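Local coordinates for collagen adhesin (Staphylococcus aureus, PDB 2F68), which binds collagen, probably by closing its two immunoglobulin-like domains round the collagen triple helix in a "collagen hug", at residues A55-S59 / G60-I64; L73-G77 / E78-Q82; D188-Q191 / G192-L196. All coordinates share one frame; numbering follows the deposited sequence.

How the contacts relate
All three contacts close a short connection between successive strands, and each is partly buried, with apolar side chains turned inward and a solvent-facing bend. Contacts 1 and 2 lie at the two ends of strand 62-75 in the Bacterial Ig domain, their centres about 31 Å apart. Contact 1 leads into that strand and mixes a CH-pi contact with backbone and lysine hydrogen bonds. Contact 2 leaves it through a tight hairpin governed by paired backbone bonds. Contact 3 belongs to the collagen binding domain, its centre about 33 and 34 Å from those of contacts 1 and 2. It passes between two different sheets, and its segments meet mainly through side-chain packing, with no hydrogen bond between them.

Contact 1 of 3, residues A55-S59 / G60-I64; sequences AWPTS and GTVKI
Trp56 and Ile64 meet at about a right angle, the isoleucine methyl CG2 sitting over one face of the indole. This CH-pi contact brings Ile64 CG2 to 3.8 Å from the centroid of the five-membered ring of Trp56, only 16° off the ring normal. The tryptophan achieves it by placing CG between its backbone N and carbonyl carbon, which turns the indole toward the strand that follows the bend. The indole NE1 makes a weak hydrogen bond to Pro87 O.

The backbone is tied just beyond the ring. Ile64 N donates to Pro57 O at 2.9 Å, almost straight at 170°, while the pyrrolidine of Pro57 touches the other branch of the isoleucine, with CG 4.2 Å from Ile64 CG1. Lys63 supplies a second tie from alongside: its methylene chain runs extended past the carbonyl of Thr58 and bends at the last torsion (chi4 69°), turning NZ back onto a lone pair of Thr58 O at 2.8 Å. Nearer the bend, direct pairing gives way to solvent, and a water donates to Ser59 O and accepts from Val62 N at 2.8 Å. Gly60, at positive phi, lies at the bend.

This is a loop connecting two successive strands of the Bacterial Ig domain, its Trp-Ile pair buried and its bend open to solvent. The 55-59 loop follows strand 50-54 and folds back along the start of strand 62-75. Strand 127-132 packs against Trp56 through Ile130 and against Val62 and Ile64 through Ala128, while strand 104-116 contributes Val112 to Ile64 and Arg115 to Lys63.

Contact 2 of 3, residues L73-G77 / E78-Q82; sequences LTVKG and EQVGQ
Val80 overlaps Val75, the methyls Val80 CG2 and Val75 CG2 lying 4.0 Å apart as the two side chains cross obliquely. The same Val80 methyl also reaches 3.4 Å from Leu73 O. Its placing follows from the other branch: CG1 of Val80 is anti to the carbonyl carbon (chi1 -65°), which puts CG2 between the backbone N and the carbonyl carbon, where it meets Leu73 O and Val75 CG2. Leu73 packs further along: its CB lies 3.6 Å from Gly81 C, close on a backbone with no side chain to meet it, and its CD2 extends toward the backbone of Gln82.

These residues form a beta hairpin closed by a type I' turn from Val75 to Glu78, with Lys76 and Gly77 at its corners, both at positive phi. Val75 N donates to Glu78 O and Glu78 N returns a bond to Val75 O, making the antiparallel hydrogen-bonded pair that shuts the turn. Thr74 and Gln79 follow as a non-hydrogen-bonded pair, with the methyl CG2 of Thr74 3.9 Å from Gln79 CA. Then the register slips by one residue in a classic beta bulge. Val80 N and Gly81 N both donate to Leu73 O: the first, at 2.7 Å, comes in nearly end-on to the carbonyl (170°), and the second, at 3.2 Å, arrives more from the flank. Leu73 N answers with a bond to Gly81 O at 2.9 Å.

Ile304 of strand 300-307 touches Leu73, Val75 and Val80. Near the turn the chain of Glu78 bends at chi2, and its OE2 forms a salt bridge with Lys97.

Contact 3 of 3, residues D188-Q191 / G192-L196; sequences DQIQ and GGQQL
Between Ile190 and Gln194 the backbone leaves one strand and swings round through Gly192 and Gly193, the second glycine at positive phi (94°), without a hydrogen bond between the two segments. The arrangement is a beta arch: strand 184-190 belongs to one sheet of the collagen binding domain and strand 194-207 to the other, so the strands face each other through their side chains instead of pairing edge to edge. It is one of the connections that cap a beta sandwich.

Ile190 points into the arch and uses both of its branches. The short one, CG2, lies 3.7 Å from Gln194 CG, and the two side chains meet at about a right angle. The long one starts beside the backbone N (chi1 -47°) and then runs nearly extended, which carries CD1 across to Leu196. There Ile190 CD1 touches Leu196 CB at 3.8 Å and the methyl Leu196 CD2 at 3.9 Å, again at roughly a right angle, so that one isoleucine spans two alternate residues of the opposite strand. Tyr258, on strand 252-262 of the same sheet as Leu196, touches both Ile190 and Leu196.

The exit strand is also held by polar groups of the residues round it. Leu196 N donates to Asn238 OD1 and Leu196 O accepts from Asn235 ND2, while at the bend Gly192 O takes a hydrogen bond from Gln267 NE2. Gln194 turns its chain inward from a first torsion of 55°, with CG between its backbone N and carbonyl carbon. That brings the same CG methylene that meets Ile190 to 3.4 Å from Gln191 O.

Contact 1 of 3, residues A55-S59 / G60-I64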
loop_
_atom_site.group_PDB
_atom_site.type_symbol
_atom_site.label_atom_id
_atom_site.label_comp_id
_atom_site.label_asym_id
_atom_site.label_seq_id
_atom_site.Cartn_x
_atom_site.Cartn_y
_atom_site.Cartn_z
ATOM N N ALA A 55 -12.156 -3.027 15.006
ATOM C CA ALA A 55 -12.725 -1.830 14.385
ATOM C C ALA A 55 -11.846 -0.591 14.548
ATOM O O ALA A 55 -11.110 -0.462 15.528
ATOM C CB ALA A 55 -14.124 -1.567 14.933
ATOM N N TRP A 56 -11.940 0.313 13.574
ATOM C CA TRP A 56 -11.183 1.566 13.563
ATOM C C TRP A 56 -11.923 2.644 12.759
ATOM O O TRP A 56 -12.774 2.312 11.930
ATOM C CB TRP A 56 -9.775 1.343 12.993
ATOM C CG TRP A 56 -9.740 0.578 11.700
ATOM C CD1 TRP A 56 -10.168 1.011 10.476
ATOM C CD2 TRP A 56 -9.235 -0.748 11.500
ATOM N NE1 TRP A 56 -9.968 0.036 9.530
ATOM C CE2 TRP A 56 -9.396 -1.054 10.130
ATOM C CE3 TRP A 56 -8.664 -1.708 12.346
ATOM C CZ2 TRP A 56 -9.006 -2.282 9.586
ATOM C CZ3 TRP A 56 -8.278 -2.930 11.804
ATOM C CH2 TRP A 56 -8.451 -3.205 10.435
ATOM N N PRO A 57 -11.610 3.937 13.006
ATOM C CA PRO A 57 -12.241 5.021 12.243
ATOM C C PRO A 57 -11.933 4.950 10.745
ATOM O O PRO A 57 -10.774 4.792 10.352
ATOM C CB PRO A 57 -11.633 6.289 12.858
ATOM C CG PRO A 57 -10.382 5.839 13.525
ATOM C CD PRO A 57 -10.675 4.462 14.018
ATOM N N THR A 58 -12.980 5.060 9.930
ATOM C CA THR A 58 -12.855 4.989 8.473
ATOM C C THR A 58 -13.079 6.352 7.815
ATOM O O THR A 58 -12.754 6.543 6.640
ATOM C CB THR A 58 -13.837 3.960 7.865
ATOM O OG1 THR A 58 -15.172 4.249 8.300
ATOM C CG2 THR A 58 -13.465 2.543 8.287
ATOM N N SER A 59 -13.637 7.289 8.579
ATOM C CA SER A 59 -13.922 8.640 8.092
ATOM C C SER A 59 -13.903 9.665 9.225
ATOM O O SER A 59 -14.037 9.311 10.399
ATOM C CB SER A 59 -15.273 8.675 7.369
ATOM O OG SER A 59 -16.310 8.177 8.196
ATOM N N GLY A 60 -13.733 10.935 8.861
ATOM C CA GLY A 60 -13.715 12.031 9.827
ATOM C C GLY A 60 -12.426 12.827 9.780
ATOM O O GLY A 60 -12.048 13.350 8.730
ATOM N N THR A 61 -11.757 12.919 10.926
ATOM C CA THR A 61 -10.476 13.620 11.031
ATOM C C THR A 61 -9.307 12.682 10.736
ATOM O O THR A 61 -8.333 13.075 10.091
ATOM C CB THR A 61 -10.280 14.259 12.424
ATOM O OG1 THR A 61 -10.495 13.274 13.442
ATOM C CG2 THR A 61 -11.251 15.413 12.627
ATOM N N VAL A 62 -9.416 11.444 11.214
ATOM C CA VAL A 62 -8.403 10.415 10.977
ATOM C C VAL A 62 -8.994 9.174 10.309
ATOM O O VAL A 62 -10.132 8.788 10.590
ATOM C CB VAL A 62 -7.647 10.014 12.271
ATOM C CG1 VAL A 62 -6.549 11.020 12.580
ATOM C CG2 VAL A 62 -8.607 9.862 13.453
ATOM N N LYS A 63 -8.210 8.558 9.428
ATOM C CA LYS A 63 -8.638 7.371 8.694
ATOM C C LYS A 63 -7.611 6.248 8.813
ATOM O O LYS A 63 -6.426 6.442 8.528
ATOM C CB LYS A 63 -8.887 7.717 7.221
ATOM C CG LYS A 63 -9.437 6.574 6.376
ATOM C CD LYS A 63 -9.775 7.043 4.967
ATOM C CE LYS A 63 -10.228 5.893 4.076
ATOM N NZ LYS A 63 -11.556 5.340 4.466
ATOM N N ILE A 64 -8.077 5.079 9.244
ATOM C CA ILE A 64 -7.240 3.884 9.328
ATOM C C ILE A 64 -7.651 2.897 8.236
ATOM O O ILE A 64 -8.826 2.545 8.115
ATOM C CB ILE A 64 -7.311 3.219 10.736
ATOM C CG1 ILE A 64 -6.866 4.197 11.837
ATOM C CG2 ILE A 64 -6.501 1.918 10.780
ATOM C CD1 ILE A 64 -5.409 4.668 11.752
HETATM O O HOH W 1 -11.821 10.463 12.383
#

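Contact 2 of 3, residues L73-G77 / E78-Q82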
loop_
_atom_site.group_PDB
_atom_site.type_symbol
_atom_site.label_atom_id
_atom_site.label_comp_id
_atom_site.label_asym_id
_atom_site.label_seq_id
_atom_site.Cartn_x
_atom_site.Cartn_y
_atom_site.Cartn_z
ATOM N N LEU A 73 -5.623 -19.636 10.462
ATOM C CA LEU A 73 -5.289 -20.029 11.829
ATOM C C LEU A 73 -5.173 -21.549 11.883
ATOM O O LEU A 73 -6.163 -22.259 11.693
ATOM C CB LEU A 73 -6.363 -19.537 12.813
ATOM C CG LEU A 73 -6.439 -18.083 13.313
ATOM C CD1 LEU A 73 -5.243 -17.729 14.195
ATOM C CD2 LEU A 73 -6.604 -17.064 12.191
ATOM N N THR A 74 -3.963 -22.045 12.134
ATOM C CA THR A 74 -3.684 -23.481 12.037
ATOM C C THR A 74 -3.184 -24.116 13.334
ATOM O O THR A 74 -2.356 -23.540 14.045
ATOM C CB THR A 74 -2.671 -23.793 10.908
ATOM O OG1 THR A 74 -1.516 -22.955 11.048
ATOM C CG2 THR A 74 -3.297 -23.567 9.536
ATOM N N VAL A 75 -3.706 -25.307 13.629
ATOM C CA VAL A 75 -3.232 -26.135 14.739
ATOM C C VAL A 75 -2.871 -27.521 14.205
ATOM O O VAL A 75 -3.740 -28.250 13.714
ATOM C CB VAL A 75 -4.286 -26.261 15.876
ATOM C CG1 VAL A 75 -3.796 -27.209 16.968
ATOM C CG2 VAL A 75 -4.607 -24.900 16.474
ATOM N N LYS A 76 -1.586 -27.865 14.301
ATOM C CA LYS A 76 -1.045 -29.150 13.831
ATOM C C LYS A 76 -1.419 -29.457 12.371
ATOM O O LYS A 76 -1.839 -30.570 12.040
ATOM C CB LYS A 76 -1.454 -30.294 14.777
ATOM C CG LYS A 76 -0.507 -31.495 14.790
ATOM C CD LYS A 76 0.746 -31.225 15.616
ATOM C CE LYS A 76 1.672 -32.432 15.623
ATOM N NZ LYS A 76 2.899 -32.185 16.428
ATOM N N GLY A 77 -1.269 -28.453 11.509
ATOM C CA GLY A 77 -1.554 -28.594 10.081
ATOM C C GLY A 77 -3.012 -28.419 9.693
ATOM O O GLY A 77 -3.333 -28.313 8.507
ATOM N N GLU A 78 -3.894 -28.388 10.691
ATOM C CA GLU A 78 -5.331 -28.269 10.460
ATOM C C GLU A 78 -5.802 -26.830 10.662
ATOM O O GLU A 78 -5.581 -26.239 11.721
ATOM C CB GLU A 78 -6.099 -29.218 11.390
ATOM C CG GLU A 78 -7.540 -29.503 10.967
ATOM C CD GLU A 78 -7.665 -30.674 10.002
ATOM O OE1 GLU A 78 -6.910 -30.730 9.007
ATOM O OE2 GLU A 78 -8.535 -31.539 10.237
ATOM N N GLN A 79 -6.450 -26.277 9.637
ATOM C CA GLN A 79 -6.978 -24.916 9.691
ATOM C C GLN A 79 -8.245 -24.866 10.544
ATOM O O GLN A 79 -9.249 -25.509 10.224
ATOM C CB GLN A 79 -7.251 -24.385 8.278
ATOM C CG GLN A 79 -7.526 -22.884 8.209
ATOM C CD GLN A 79 -7.774 -22.387 6.795
ATOM O OE1 GLN A 79 -7.078 -22.772 5.853
ATOM N NE2 GLN A 79 -8.767 -21.517 6.641
ATOM N N VAL A 80 -8.183 -24.102 11.633
ATOM C CA VAL A 80 -9.297 -23.991 12.579
ATOM C C VAL A 80 -9.984 -22.622 12.527
ATOM O O VAL A 80 -11.100 -22.461 13.027
ATOM C CB VAL A 80 -8.860 -24.315 14.038
ATOM C CG1 VAL A 80 -8.431 -25.772 14.162
ATOM C CG2 VAL A 80 -7.745 -23.380 14.507
ATOM N N GLY A 81 -9.311 -21.648 11.917
ATOM C CA GLY A 81 -9.843 -20.294 11.784
ATOM C C GLY A 81 -9.241 -19.529 10.619
ATOM O O GLY A 81 -8.389 -20.049 9.895
ATOM N N GLN A 82 -9.688 -18.286 10.441
ATOM C CA GLN A 82 -9.210 -17.436 9.352
ATOM C C GLN A 82 -9.200 -15.960 9.748
ATOM O O GLN A 82 -10.158 -15.459 10.343
ATOM C CB GLN A 82 -10.064 -17.643 8.096
ATOM C CG GLN A 82 -9.414 -17.159 6.803
ATOM C CD GLN A 82 -10.300 -17.359 5.585
ATOM O OE1 GLN A 82 -11.460 -16.945 5.569
ATOM N NE2 GLN A 82 -9.750 -17.989 4.554
#

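Contact 3 of 3, residues D188-Q191 / G192-L196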
loop_
_atom_site.group_PDB
_atom_site.type_symbol
_atom_site.label_atom_id
_atom_site.label_comp_id
_atom_site.label_asym_id
_atom_site.label_seq_id
_atom_site.Cartn_x
_atom_site.Cartn_y
_atom_site.Cartn_z
ATOM N N ASP A 188 13.963 3.522 -17.022
ATOM C CA ASP A 188 13.444 2.807 -15.857
ATOM C C ASP A 188 13.643 1.297 -15.981
ATOM O O ASP A 188 13.477 0.725 -17.059
ATOM C CB ASP A 188 11.961 3.139 -15.652
ATOM C CG ASP A 188 11.419 2.628 -14.328
ATOM O OD1 ASP A 188 11.156 1.411 -14.214
ATOM O OD2 ASP A 188 11.237 3.449 -13.406
ATOM N N GLN A 189 14.006 0.669 -14.864
ATOM C CA GLN A 189 14.172 -0.782 -14.787
ATOM C C GLN A 189 13.429 -1.326 -13.568
ATOM O O GLN A 189 13.718 -0.938 -12.433
ATOM C CB GLN A 189 15.653 -1.174 -14.708
ATOM C CG GLN A 189 16.527 -0.687 -15.864
ATOM C CD GLN A 189 17.091 0.707 -15.641
ATOM O OE1 GLN A 189 17.393 1.099 -14.513
ATOM N NE2 GLN A 189 17.245 1.460 -16.724
ATOM N N ILE A 190 12.472 -2.217 -13.811
ATOM C CA ILE A 190 11.701 -2.841 -12.737
ATOM C C ILE A 190 12.359 -4.163 -12.340
ATOM O O ILE A 190 12.550 -5.047 -13.177
ATOM C CB ILE A 190 10.218 -3.062 -13.137
ATOM C CG1 ILE A 190 9.637 -1.796 -13.777
ATOM C CG2 ILE A 190 9.392 -3.479 -11.922
ATOM C CD1 ILE A 190 8.441 -2.040 -14.680
ATOM N N GLN A 191 12.703 -4.280 -11.059
ATOM C CA GLN A 191 13.444 -5.438 -10.549
ATOM C C GLN A 191 12.564 -6.682 -10.393
ATOM O O GLN A 191 11.352 -6.630 -10.612
ATOM C CB GLN A 191 14.147 -5.096 -9.227
ATOM C CG GLN A 191 15.075 -3.876 -9.287
ATOM C CD GLN A 191 16.185 -4.010 -10.321
ATOM O OE1 GLN A 191 16.330 -3.164 -11.204
ATOM N NE2 GLN A 191 16.973 -5.077 -10.216
ATOM N N GLY A 192 13.190 -7.796 -10.014
ATOM C CA GLY A 192 12.511 -9.087 -9.893
ATOM C C GLY A 192 11.487 -9.171 -8.775
ATOM O O GLY A 192 11.496 -8.365 -7.843
ATOM N N GLY A 193 10.602 -10.162 -8.880
ATOM C CA GLY A 193 9.538 -10.373 -7.901
ATOM C C GLY A 193 8.227 -9.708 -8.282
ATOM O O GLY A 193 7.240 -9.804 -7.549
ATOM N N GLN A 194 8.220 -9.039 -9.433
ATOM C CA GLN A 194 7.045 -8.315 -9.921
ATOM C C GLN A 194 7.016 -8.236 -11.448
ATOM O O GLN A 194 8.065 -8.215 -12.098
ATOM C CB GLN A 194 6.977 -6.911 -9.302
ATOM C CG GLN A 194 8.234 -6.062 -9.505
ATOM C CD GLN A 194 8.315 -4.865 -8.570
ATOM O OE1 GLN A 194 9.393 -4.519 -8.086
ATOM N NE2 GLN A 194 7.178 -4.227 -8.312
ATOM N N GLN A 195 5.809 -8.195 -12.009
ATOM C CA GLN A 195 5.618 -8.097 -13.455
ATOM C C GLN A 195 4.759 -6.887 -13.817
ATOM O O GLN A 195 3.677 -6.692 -13.257
ATOM C CB GLN A 195 5.005 -9.390 -14.010
ATOM C CG GLN A 195 4.711 -9.384 -15.516
ATOM C CD GLN A 195 5.948 -9.161 -16.375
ATOM O OE1 GLN A 195 7.004 -9.750 -16.137
ATOM N NE2 GLN A 195 5.817 -8.310 -17.386
ATOM N N LEU A 196 5.254 -6.087 -14.757
ATOM C CA LEU A 196 4.586 -4.863 -15.197
ATOM C C LEU A 196 3.278 -5.138 -15.939
ATOM O O LEU A 196 3.232 -5.961 -16.856
ATOM C CB LEU A 196 5.536 -4.031 -16.072
ATOM C CG LEU A 196 5.015 -2.883 -16.948
ATOM C CD1 LEU A 196 4.431 -1.743 -16.122
ATOM C CD2 LEU A 196 6.129 -2.371 -17.843
#